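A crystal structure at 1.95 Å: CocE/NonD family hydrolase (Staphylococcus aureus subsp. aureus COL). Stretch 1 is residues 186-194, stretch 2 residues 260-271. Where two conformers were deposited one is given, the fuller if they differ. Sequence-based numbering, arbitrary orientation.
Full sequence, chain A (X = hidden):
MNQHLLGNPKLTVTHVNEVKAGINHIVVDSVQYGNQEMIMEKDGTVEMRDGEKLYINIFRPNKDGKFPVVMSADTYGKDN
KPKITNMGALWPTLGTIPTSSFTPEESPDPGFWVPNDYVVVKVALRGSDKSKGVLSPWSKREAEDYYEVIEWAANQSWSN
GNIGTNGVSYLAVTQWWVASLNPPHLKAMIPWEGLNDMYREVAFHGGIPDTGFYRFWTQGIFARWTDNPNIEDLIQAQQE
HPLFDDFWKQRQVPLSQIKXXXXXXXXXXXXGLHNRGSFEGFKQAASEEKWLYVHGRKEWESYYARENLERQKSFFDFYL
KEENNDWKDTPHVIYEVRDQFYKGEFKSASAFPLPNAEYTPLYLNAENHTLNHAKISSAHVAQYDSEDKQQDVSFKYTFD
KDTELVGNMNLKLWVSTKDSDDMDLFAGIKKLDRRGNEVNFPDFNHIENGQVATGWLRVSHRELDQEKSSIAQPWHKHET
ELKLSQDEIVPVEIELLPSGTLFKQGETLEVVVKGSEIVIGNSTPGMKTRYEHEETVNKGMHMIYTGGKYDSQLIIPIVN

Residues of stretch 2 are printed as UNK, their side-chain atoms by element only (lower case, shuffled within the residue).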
# COMPACT_ATOMS: atom_id res chain seq x y z
N LEU A 186 1.45 4.87 -22.66
CA LEU A 186 1.37 5.17 -21.24
C LEU A 186 2.45 6.24 -21.00
O LEU A 186 3.66 5.94 -21.02
CB LEU A 186 1.64 3.93 -20.36
CG LEU A 186 1.59 4.19 -18.84
CD1 LEU A 186 0.17 4.62 -18.41
CD2 LEU A 186 2.15 2.98 -18.04
N LYS A 187 2.02 7.48 -20.79
CA LYS A 187 2.91 8.63 -20.68
C LYS A 187 3.13 9.10 -19.23
O LYS A 187 4.01 9.93 -18.99
CB LYS A 187 2.39 9.82 -21.49
CG LYS A 187 2.20 9.53 -22.99
CD LYS A 187 3.50 9.11 -23.66
CE LYS A 187 3.34 8.89 -25.19
NZ LYS A 187 3.44 10.23 -25.86
N ALA A 188 2.35 8.58 -18.27
CA ALA A 188 2.45 8.98 -16.85
C ALA A 188 1.63 8.00 -16.00
O ALA A 188 0.66 7.41 -16.50
CB ALA A 188 1.93 10.42 -16.67
N MSE A 189 1.98 7.86 -14.72
CA MSE A 189 1.27 6.96 -13.83
C MSE A 189 1.24 7.50 -12.42
O MSE A 189 2.23 8.12 -11.95
CB MSE A 189 1.93 5.57 -13.82
CG MSE A 189 3.37 5.62 -13.41
SE MSE A 189 4.33 3.89 -13.66
CE MSE A 189 3.21 2.82 -12.34
N ILE A 190 0.11 7.27 -11.75
CA ILE A 190 -0.11 7.70 -10.37
C ILE A 190 -0.61 6.46 -9.57
O ILE A 190 -1.83 6.28 -9.35
CB ILE A 190 -1.11 8.84 -10.28
CG1 ILE A 190 -0.72 10.01 -11.20
CG2 ILE A 190 -1.23 9.36 -8.82
CD1 ILE A 190 -1.75 11.13 -11.20
N PRO A 191 0.34 5.57 -9.20
CA PRO A 191 -0.04 4.45 -8.33
C PRO A 191 -0.19 5.00 -6.91
O PRO A 191 0.80 5.20 -6.18
CB PRO A 191 1.14 3.51 -8.45
CG PRO A 191 2.30 4.41 -8.80
CD PRO A 191 1.72 5.41 -9.71
N TRP A 192 -1.43 5.30 -6.53
CA TRP A 192 -1.70 5.94 -5.28
C TRP A 192 -1.98 4.86 -4.22
O TRP A 192 -3.13 4.49 -3.99
CB TRP A 192 -2.88 6.93 -5.41
CG TRP A 192 -2.90 7.90 -4.28
CD1 TRP A 192 -3.36 7.68 -3.01
CD2 TRP A 192 -2.46 9.28 -4.30
NE1 TRP A 192 -3.27 8.84 -2.27
CE2 TRP A 192 -2.70 9.81 -3.01
CE3 TRP A 192 -1.89 10.09 -5.26
CZ2 TRP A 192 -2.36 11.13 -2.66
CZ3 TRP A 192 -1.55 11.39 -4.93
CH2 TRP A 192 -1.76 11.91 -3.63
N GLU A 193 -0.91 4.40 -3.57
CA GLU A 193 -0.96 3.29 -2.58
C GLU A 193 -1.25 1.94 -3.26
O GLU A 193 -2.41 1.51 -3.39
CB GLU A 193 -1.93 3.53 -1.43
CG GLU A 193 -1.51 4.76 -0.56
CD GLU A 193 -1.90 4.60 0.87
OE1 GLU A 193 -2.75 5.40 1.33
OE2 GLU A 193 -1.34 3.67 1.49
N GLY A 194 -0.17 1.29 -3.69
CA GLY A 194 -0.29 -0.08 -4.18
C GLY A 194 0.92 -0.96 -3.95
O GLY A 194 2.04 -0.60 -4.29
N UNK A 260 8.21 4.80 -17.08
CA UNK A 260 7.15 5.83 -17.23
C UNK A 260 7.26 6.91 -16.14
O UNK A 260 7.50 6.61 -15.00
c UNK A 260 5.75 5.14 -17.14
c UNK A 260 4.59 6.12 -17.25
o UNK A 260 5.64 4.13 -18.16
N UNK A 261 7.10 8.20 -16.51
CA UNK A 261 7.03 9.23 -15.49
C UNK A 261 6.01 8.88 -14.40
O UNK A 261 4.88 8.44 -14.68
c UNK A 261 7.03 8.76 -17.88
c UNK A 261 6.55 10.46 -16.27
c UNK A 261 7.12 10.28 -17.65
N UNK A 262 6.41 9.10 -13.17
CA UNK A 262 5.83 8.44 -12.01
C UNK A 262 5.61 9.39 -10.82
O UNK A 262 6.51 10.09 -10.41
c UNK A 262 6.80 7.31 -11.58
c UNK A 262 6.59 6.67 -10.21
c UNK A 262 5.22 5.96 -10.21
c UNK A 262 7.67 5.62 -9.91
N UNK A 263 4.37 9.42 -10.33
CA UNK A 263 3.98 10.03 -9.08
C UNK A 263 3.42 8.92 -8.17
O UNK A 263 2.34 8.41 -8.39
c UNK A 263 3.38 12.45 -7.14
c UNK A 263 2.95 11.16 -9.33
c UNK A 263 2.34 11.78 -8.08
c UNK A 263 1.23 12.82 -8.41
N UNK A 264 4.18 8.54 -7.14
CA UNK A 264 3.80 7.54 -6.19
C UNK A 264 3.25 8.14 -4.94
O UNK A 264 3.82 9.14 -4.43
o UNK A 264 5.62 6.17 -6.99
c UNK A 264 5.03 6.71 -5.79
c UNK A 264 4.65 5.56 -4.80
N UNK A 265 2.17 7.58 -4.41
CA UNK A 265 1.84 7.89 -3.01
C UNK A 265 2.07 6.63 -2.19
O UNK A 265 1.63 5.53 -2.59
s UNK A 265 -0.04 8.54 -1.12
c UNK A 265 0.40 8.39 -2.84
N UNK A 266 2.80 6.80 -1.09
CA UNK A 266 2.92 5.83 0.02
C UNK A 266 2.35 6.44 1.29
O UNK A 266 2.30 7.67 1.43
c UNK A 266 4.40 5.45 0.27
N UNK A 267 1.97 5.60 2.25
CA UNK A 267 1.43 6.12 3.49
C UNK A 267 2.03 5.34 4.64
O UNK A 267 2.11 4.12 4.59
o UNK A 267 -0.61 6.56 4.71
c UNK A 267 -0.07 6.01 3.53
N UNK A 268 2.42 6.05 5.70
CA UNK A 268 2.78 5.41 6.94
C UNK A 268 1.61 4.59 7.55
O UNK A 268 1.84 3.75 8.41
c UNK A 268 6.13 6.20 6.42
n UNK A 268 5.10 9.50 7.21
c UNK A 268 3.99 8.84 7.69
c UNK A 268 7.24 8.79 6.12
c UNK A 268 7.40 6.39 5.84
c UNK A 268 7.94 7.69 5.72
c UNK A 268 5.42 7.32 6.86
c UNK A 268 4.14 7.50 7.50
c UNK A 268 3.21 6.45 7.97
c UNK A 268 5.98 8.59 6.69
N UNK A 269 0.38 4.87 7.14
CA UNK A 269 -0.84 4.31 7.75
C UNK A 269 -1.34 2.93 7.16
O UNK A 269 -2.40 2.41 7.56
c UNK A 269 -1.97 5.30 7.56
o UNK A 269 -1.55 6.67 7.77
N UNK A 270 -0.57 2.38 6.22
CA UNK A 270 -1.00 1.19 5.46
C UNK A 270 0.05 0.05 5.57
O UNK A 270 0.23 -0.81 4.67
c UNK A 270 -2.30 2.76 3.97
o UNK A 270 -0.11 1.98 3.36
c UNK A 270 -1.31 1.59 4.02
N UNK A 271 0.74 0.03 6.71
CA UNK A 271 1.76 -1.02 6.98
C UNK A 271 1.03 -2.31 7.14
O UNK A 271 0.08 -2.40 7.95
n UNK A 271 3.93 2.13 9.91
c UNK A 271 4.13 0.92 9.41
o UNK A 271 4.77 0.06 10.02
c UNK A 271 2.59 -0.68 8.21
c UNK A 271 3.41 0.58 8.09
O HOH W 1 5.27 3.36 -20.67
O HOH W 2 1.98 3.18 -4.59
O HOH W 3 1.23 3.01 0.89
O HOH W 4 -3.28 5.72 3.99

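Position 260 carries three side-chain atoms: a CB bearing one carbon and one oxygen. CA-to-CB points toward stretch 1; the carbon branch lies 3.5 Å from Ala188 N and the oxygen 3.7 Å from Leu186 CD2. A beta-branched hydroxyl side chain is Thr260. Water 1 links its OG1 (2.7 Å) to Leu186 O (3.1 Å).

Position 261 has three carbons closing a ring onto the backbone N, one ring carbon 3.4 Å from Lys187 O, which identifies Pro261; the atom in contact is CG. The carbonyl does more, accepting a hydrogen bond from Met189 N (3.0 Å from N to Pro261 O, 136° at the hydrogen) and a CA-H...O contact from Ala188 CA, 3.3 Å from the same oxygen.

Position 262 has four carbons forked at the second, with no beta branch. Its CB points sideways, but the end comes nearer, placing one fork carbon 3.7 Å from Met189 CG (the 189 side chain is selenomethionine) and 3.6 Å from Pro191 CD. This is Leu262, the fork carbon being CD1.

Position 263 repeats the four-carbon fork; one fork carbon lies 4.3 Å from Ile190 CG2, a looser apolar contact. This is Leu263, with CD2 in that contact. The backbone is tighter: Leu263 N donates to Met189 O at 3.0 Å and 180°, while Leu263 O is 3.2 Å from Ile190 CA in a CA-H...O contact.

Position 264 again shows a CB bearing one carbon and one oxygen. CA-to-CB points away, and the oxygen comes no closer than 4.2 Å to Pro191 CG, so little of this residue, Thr264, is covered.

Position 265 has one carbon and then one sulfur, pointing toward stretch 1 over a face of the Trp192 indole. CB is 3.4 Å from the five-membered ring centroid, 14° off the normal, and the sulfur is 3.7 Å from that centroid, 24° off. This is Cys265. Its N donates to Pro191 O (3.3 Å, 164°), and its O accepts from Glu193 N (2.9 Å, 136°).

Position 266 has a single carbon, directed away, its CB 6.0 Å from Glu193 CG: Ala266.

Position 267 has one carbon and then one oxygen. CB is 3.4 Å from Glu193 OE2, and water 4 donates to both the side-chain oxygen (2.9 Å) and Glu193 OE1 (2.7 Å). This is Ser267.

Position 268, with fused five- and six-membered rings holding eight carbons and one nitrogen, points away, without contact: Trp268.

Position 269, one carbon then one oxygen, misses stretch 1. It is Ser269, whose N donates to Ser267 OG (3.1 Å).

Position 270 has a CB bearing one oxygen and one carbon; the oxygen lies 2.8 Å from Glu193 OE2. This is Thr270, whose OG1 donates to that carboxylate oxygen.

Position 271 has three carbons, the last carrying oxygen and nitrogen, out of reach of stretch 1: Gln271. Its NE2 donates to Trp268 O (3.0 Å).

The contact is therefore a parallel strand pairing, 3° between axes, with bridges at Met189–Leu262 and Trp192–Cys265. Four backbone hydrogen bonds set the register, apolar side chains and the cysteine–indole packing fill in around them, and Glu193 extends the contact through Thr270 and water. Together they bury 735 Å².

Stretch 2 (260-271) TPLLTCASWSTQ
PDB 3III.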